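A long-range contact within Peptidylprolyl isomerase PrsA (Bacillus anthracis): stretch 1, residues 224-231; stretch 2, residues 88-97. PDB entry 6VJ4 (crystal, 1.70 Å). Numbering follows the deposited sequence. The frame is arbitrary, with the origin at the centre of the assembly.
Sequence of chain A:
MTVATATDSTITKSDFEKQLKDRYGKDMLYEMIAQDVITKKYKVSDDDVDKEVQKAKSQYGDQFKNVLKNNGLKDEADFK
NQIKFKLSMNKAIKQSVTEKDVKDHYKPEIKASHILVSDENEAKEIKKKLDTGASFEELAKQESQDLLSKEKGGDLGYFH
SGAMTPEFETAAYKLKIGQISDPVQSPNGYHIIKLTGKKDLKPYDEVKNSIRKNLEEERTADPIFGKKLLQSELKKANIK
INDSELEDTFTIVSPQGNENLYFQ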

ATOM      1  N   ILE A 224      20.919   4.050   1.698  1.00 83.23           N
ATOM      2  CA  ILE A 224      20.563   3.410   0.394  1.00 84.44           C
ATOM      3  C   ILE A 224      20.076   1.977   0.652  1.00 82.14           C
ATOM      4  O   ILE A 224      19.028   1.611   0.088  1.00 84.51           O
ATOM      5  CB  ILE A 224      21.759   3.445  -0.584  1.00 89.82           C
ATOM      6  CG1 ILE A 224      22.249   4.876  -0.830  1.00 93.16           C
ATOM      7  CG2 ILE A 224      21.419   2.732  -1.888  1.00 90.47           C
ATOM      8  CD1 ILE A 224      23.481   4.969  -1.705  1.00 96.96           C
ATOM      9  N   PHE A 225      20.802   1.205   1.470  1.00 76.27           N
ATOM     10  CA  PHE A 225      20.410  -0.203   1.755  1.00 69.76           C
ATOM     11  C   PHE A 225      19.083  -0.248   2.524  1.00 66.01           C
ATOM     12  O   PHE A 225      18.171  -0.965   2.082  1.00 64.06           O
ATOM     13  CB  PHE A 225      21.489  -0.940   2.551  1.00 67.55           C
ATOM     14  CG  PHE A 225      21.114  -2.358   2.901  1.00 64.28           C
ATOM     15  CD1 PHE A 225      20.337  -2.632   4.017  1.00 61.89           C
ATOM     16  CD2 PHE A 225      21.511  -3.415   2.097  1.00 62.87           C
ATOM     17  CE1 PHE A 225      19.975  -3.934   4.326  1.00 60.56           C
ATOM     18  CE2 PHE A 225      21.148  -4.717   2.409  1.00 64.98           C
ATOM     19  CZ  PHE A 225      20.377  -4.973   3.519  1.00 61.62           C
ATOM     20  N   GLY A 226      18.997   0.478   3.645  1.00 68.65           N
ATOM     21  CA  GLY A 226      17.789   0.494   4.494  1.00 69.75           C
ATOM     22  C   GLY A 226      16.534   0.868   3.719  1.00 71.97           C
ATOM     23  O   GLY A 226      15.438   0.416   4.114  1.00 72.14           O
ATOM     24  N   LYS A 227      16.686   1.647   2.643  1.00 74.95           N
ATOM     25  CA  LYS A 227      15.527   2.104   1.829  1.00 78.79           C
ATOM     26  C   LYS A 227      15.223   1.059   0.745  1.00 76.55           C
ATOM     27  O   LYS A 227      14.028   0.810   0.492  1.00 76.43           O
ATOM     28  CB  LYS A 227      15.796   3.522   1.309  1.00 84.31           C
ATOM     29  CG  LYS A 227      15.854   4.578   2.411  1.00 85.28           C
ATOM     30  CD  LYS A 227      16.276   5.956   1.960  1.00 90.00           C
ATOM     31  CE  LYS A 227      16.345   6.933   3.115  1.00 94.16           C
ATOM     32  NZ  LYS A 227      16.765   8.283   2.673  1.00 99.91           N
ATOM     33  N   LYS A 228      16.254   0.453   0.147  1.00 74.85           N
ATOM     34  CA  LYS A 228      16.023  -0.626  -0.855  1.00 76.42           C
ATOM     35  C   LYS A 228      15.383  -1.825  -0.136  1.00 69.51           C
ATOM     36  O   LYS A 228      14.626  -2.570  -0.784  1.00 67.64           O
ATOM     37  CB  LYS A 228      17.334  -0.987  -1.565  1.00 81.85           C
ATOM     38  CG  LYS A 228      17.891   0.102  -2.480  1.00 88.31           C
ATOM     39  CD  LYS A 228      19.303  -0.158  -2.984  1.00 93.83           C
ATOM     40  CE  LYS A 228      19.433  -1.403  -3.838  1.00 96.12           C
ATOM     41  NZ  LYS A 228      18.630  -1.308  -5.081  1.00 98.99           N
ATOM     42  N   LEU A 229      15.667  -1.977   1.162  1.00 66.89           N
ATOM     43  CA  LEU A 229      15.088  -3.073   1.987  1.00 66.96           C
ATOM     44  C   LEU A 229      13.608  -2.777   2.239  1.00 65.78           C
ATOM     45  O   LEU A 229      12.816  -3.732   2.307  1.00 66.67           O
ATOM     46  CB  LEU A 229      15.862  -3.176   3.307  1.00 68.04           C
ATOM     47  CG  LEU A 229      15.308  -4.163   4.336  1.00 69.91           C
ATOM     48  CD1 LEU A 229      15.122  -5.547   3.734  1.00 72.50           C
ATOM     49  CD2 LEU A 229      16.213  -4.235   5.555  1.00 69.50           C
ATOM     50  N   LEU A 230      13.260  -1.497   2.383  1.00 65.27           N
ATOM     51  CA  LEU A 230      11.840  -1.113   2.605  1.00 67.47           C
ATOM     52  C   LEU A 230      11.042  -1.375   1.319  1.00 70.36           C
ATOM     53  O   LEU A 230       9.983  -2.024   1.410  1.00 72.20           O
ATOM     54  CB  LEU A 230      11.779   0.358   3.030  1.00 67.56           C
ATOM     55  CG  LEU A 230      10.380   0.934   3.260  1.00 70.44           C
ATOM     56  CD1 LEU A 230       9.566   0.063   4.206  1.00 71.35           C
ATOM     57  CD2 LEU A 230      10.471   2.356   3.790  1.00 72.09           C
ATOM     58  N   GLN A 231      11.556  -0.927   0.166  1.00 74.15           N
ATOM     59  CA  GLN A 231      10.864  -1.116  -1.142  1.00 80.54           C
ATOM     60  C   GLN A 231      10.656  -2.611  -1.421  1.00 80.06           C
ATOM     61  O   GLN A 231       9.573  -2.975  -1.919  1.00 79.72           O
ATOM     62  CB  GLN A 231      11.673  -0.486  -2.278  1.00 87.56           C
ATOM     63  CG  GLN A 231      11.828   1.025  -2.165  1.00 91.03           C
ATOM     64  CD  GLN A 231      12.715   1.587  -3.253  1.00 96.35           C
ATOM     65  OE1 GLN A 231      13.200   0.866  -4.123  1.00 96.82           O
ATOM     66  NE2 GLN A 231      12.940   2.890  -3.207  1.00100.04           N
TER
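Stretch 2 (88-97) SMNKAIKQSV

Stretch 2 lies across stretch 1 as one helix laid over another at a right angle. Residues 224-231 are helical throughout, part of a longer helix that extends beyond them in both directions. Residues 88-95 are also helical, continuing a helix that begins earlier in the chain, and Val97 already has an extended backbone, with phi/psi of -86/110. The angle between the two N-to-C directions is 90°, so the helices run neither parallel nor antiparallel, and their axes approach to 10.8 Å. A perpendicular crossing confines contact to a short length of each helix, and the two stretches together bury a modest 300 Å². The backbones come nearest at Gly226 and Ile93, whose CA atoms are 7.0 Å apart. Gly226 has no side chain, and its contribution to the contact is made by backbone atoms; a CB would have room here, so the closeness of the helices does not by itself demand a glycine.

Met89, deposited as selenomethionine, covers the most surface. Its CA-to-CB bond points sideways to stretch 1, but the long, unbranched side chain bends through chi1 t and chi2 p, and its end comes nearer. The terminal Met89 CE lies 3.6 Å from the carbonyl O of Gly226 and 3.8 Å from CB of Leu230. A flexible chain suits this place because it can bring a methyl group to both the backbone of one helical turn and the apolar side chain on the next. The contact with the carbonyl is one of packing, and no hydrogen bond links the two stretches anywhere.

Leu229 is the main contributor from stretch 1. Its CA-to-CB bond points toward stretch 2, and with chi1 t and chi2 p the methyl Leu229 CD2 reaches CG1 of Ile93 at 3.9 Å. The same Leu229 CD2 stands 4.2 Å from CB of Ala92 and 4.1 Å from the Ala92 carbonyl O. The side chain of the small Ala92, itself directed toward stretch 1, is a single methyl group, so the leucine also comes close to the Ala92 backbone carbonyl, while the branched Ile93 supplies a bulkier apolar surface. The leucine can therefore pack against successive residues of the crossing helix, and its branched end needs no polar partner.

Phe225 extends the contact along stretch 2 toward Ser96. It lies one helical turn before Leu229, whose N donates a 2.9 Å hydrogen bond to O of Phe225. Although its CA-to-CB bond points sideways, the length of the aromatic side chain, with chi1 t, brings the ring closer. Phe225 CE1 is 4.2 Å from CG2 of Ile93, and Phe225 CZ is 3.4 Å from OG of Ser96, both approaches being oblique to the ring. Ile93 thus packs against both Phe225 and Leu229; its CG1 lies near Leu229 CD2 and is also close to the Phe225 ring. Ser96 is short enough to sit beside the ring, and its hydroxyl does not rely on Phe225 for a polar partner: Ser96 OG donates a 2.6 Å hydrogen bond to O of Ile93, within its own stretch. A polar group can therefore be accommodated in this largely apolar contact.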

ATOM      1  N   SER A  88      12.699  -1.448  14.879  1.00 48.89           N
ATOM      2  CA  SER A  88      12.213  -2.537  13.988  1.00 50.24           C
ATOM      3  C   SER A  88      13.076  -2.615  12.729  1.00 50.61           C
ATOM      4  O   SER A  88      13.375  -3.709  12.245  1.00 48.55           O
ATOM      5  CB  SER A  88      10.758  -2.364  13.665  1.00 50.59           C
ATOM      6  OG  SER A  88       9.980  -2.546  14.835  1.00 49.82           O
HETATM    7  N   MSE A  89      13.494  -1.449  12.225  1.00 48.86           N
HETATM    8  CA  MSE A  89      14.341  -1.387  11.045  1.00 53.57           C
HETATM    9  C   MSE A  89      15.715  -1.975  11.366  1.00 51.09           C
HETATM   10  O   MSE A  89      16.281  -2.701  10.552  1.00 51.14           O
HETATM   11  CB  MSE A  89      14.465   0.061  10.561  1.00 58.18           C
HETATM   12  CG  MSE A  89      14.981   0.199   9.152  1.00 67.61           C
HETATM   13 SE   MSE A  89      13.838  -0.781   7.901  1.00 80.91          SE
HETATM   14  CE  MSE A  89      12.879   0.426   6.700  1.00 83.64           C
ATOM     15  N   ASN A  90      16.242  -1.650  12.554  1.00 50.25           N
ATOM     16  CA  ASN A  90      17.532  -2.166  12.981  1.00 50.84           C
ATOM     17  C   ASN A  90      17.473  -3.693  13.036  1.00 50.61           C
ATOM     18  O   ASN A  90      18.453  -4.334  12.617  1.00 46.19           O
ATOM     19  CB  ASN A  90      17.968  -1.634  14.350  1.00 54.30           C
ATOM     20  CG  ASN A  90      18.430  -0.193  14.318  1.00 56.15           C
ATOM     21  OD1 ASN A  90      18.511   0.416  13.253  1.00 57.01           O
ATOM     22  ND2 ASN A  90      18.757   0.348  15.481  1.00 60.13           N
ATOM     23  N   LYS A  91      16.368  -4.235  13.551  1.00 46.91           N
ATOM     24  CA  LYS A  91      16.195  -5.706  13.663  1.00 46.54           C
ATOM     25  C   LYS A  91      16.107  -6.306  12.255  1.00 44.53           C
ATOM     26  O   LYS A  91      16.705  -7.381  12.034  1.00 44.31           O
ATOM     27  CB  LYS A  91      14.953  -6.028  14.502  1.00 48.62           C
ATOM     28  CG  LYS A  91      14.688  -7.507  14.739  1.00 51.58           C
ATOM     29  CD  LYS A  91      13.422  -7.780  15.529  1.00 55.97           C
ATOM     30  CE  LYS A  91      13.143  -9.258  15.710  1.00 59.97           C
ATOM     31  NZ  LYS A  91      11.878  -9.497  16.444  1.00 63.32           N
ATOM     32  N   ALA A  92      15.408  -5.624  11.342  1.00 43.88           N
ATOM     33  CA  ALA A  92      15.253  -6.094   9.943  1.00 45.52           C
ATOM     34  C   ALA A  92      16.621  -6.114   9.240  1.00 45.98           C
ATOM     35  O   ALA A  92      16.904  -7.078   8.497  1.00 43.51           O
ATOM     36  CB  ALA A  92      14.291  -5.202   9.208  1.00 46.94           C
ATOM     37  N   ILE A  93      17.418  -5.070   9.447  1.00 46.35           N
ATOM     38  CA  ILE A  93      18.765  -4.988   8.806  1.00 49.26           C
ATOM     39  C   ILE A  93      19.650  -6.088   9.403  1.00 49.65           C
ATOM     40  O   ILE A  93      20.395  -6.724   8.636  1.00 47.54           O
ATOM     41  CB  ILE A  93      19.364  -3.575   8.966  1.00 52.67           C
ATOM     42  CG1 ILE A  93      18.493  -2.528   8.266  1.00 55.67           C
ATOM     43  CG2 ILE A  93      20.799  -3.530   8.459  1.00 54.62           C
ATOM     44  CD1 ILE A  93      18.883  -1.103   8.557  1.00 57.30           C
ATOM     45  N   LYS A  94      19.543  -6.320  10.712  1.00 47.34           N
ATOM     46  CA  LYS A  94      20.355  -7.381  11.362  1.00 49.91           C
ATOM     47  C   LYS A  94      19.939  -8.747  10.801  1.00 48.91           C
ATOM     48  O   LYS A  94      20.830  -9.581  10.581  1.00 49.33           O
ATOM     49  CB  LYS A  94      20.217  -7.310  12.887  1.00 53.76           C
ATOM     50  CG  LYS A  94      21.062  -8.315  13.653  1.00 58.89           C
ATOM     51  CD  LYS A  94      21.189  -8.031  15.135  1.00 63.85           C
ATOM     52  CE  LYS A  94      22.185  -8.957  15.807  1.00 68.95           C
ATOM     53  NZ  LYS A  94      22.362  -8.649  17.246  1.00 73.33           N
ATOM     54  N   GLN A  95      18.642  -8.959  10.549  1.00 43.99           N
ATOM     55  CA  GLN A  95      18.174 -10.263  10.009  1.00 45.80           C
ATOM     56  C   GLN A  95      18.457 -10.360   8.505  1.00 42.96           C
ATOM     57  O   GLN A  95      18.486 -11.488   8.007  1.00 44.73           O
ATOM     58  CB  GLN A  95      16.695 -10.479  10.332  1.00 47.19           C
ATOM     59  CG  GLN A  95      16.457 -10.690  11.820  1.00 51.09           C
ATOM     60  CD  GLN A  95      15.008 -10.893  12.189  1.00 53.05           C
ATOM     61  OE1 GLN A  95      14.647 -10.870  13.360  1.00 57.33           O
ATOM     62  NE2 GLN A  95      14.166 -11.111  11.192  1.00 53.94           N
ATOM     63  N   SER A  96      18.708  -9.238   7.824  1.00 44.20           N
ATOM     64  CA  SER A  96      18.995  -9.279   6.363  1.00 45.22           C
ATOM     65  C   SER A  96      20.340  -9.975   6.103  1.00 43.26           C
ATOM     66  O   SER A  96      20.592 -10.378   4.952  1.00 45.93           O
ATOM     67  CB  SER A  96      19.022  -7.896   5.767  1.00 46.02           C
ATOM     68  OG  SER A  96      20.234  -7.227   6.091  1.00 45.41           O
ATOM     69  N   VAL A  97      21.182 -10.088   7.126  1.00 41.91           N
ATOM     70  CA  VAL A  97      22.534 -10.699   6.929  1.00 41.91           C
ATOM     71  C   VAL A  97      22.397 -12.215   7.063  1.00 41.86           C
ATOM     72  O   VAL A  97      22.150 -12.707   8.189  1.00 42.00           O
ATOM     73  CB  VAL A  97      23.581 -10.117   7.894  1.00 41.52           C
ATOM     74  CG1 VAL A  97      24.954 -10.739   7.674  1.00 42.42           C
ATOM     75  CG2 VAL A  97      23.671  -8.600   7.778  1.00 44.00           C
TER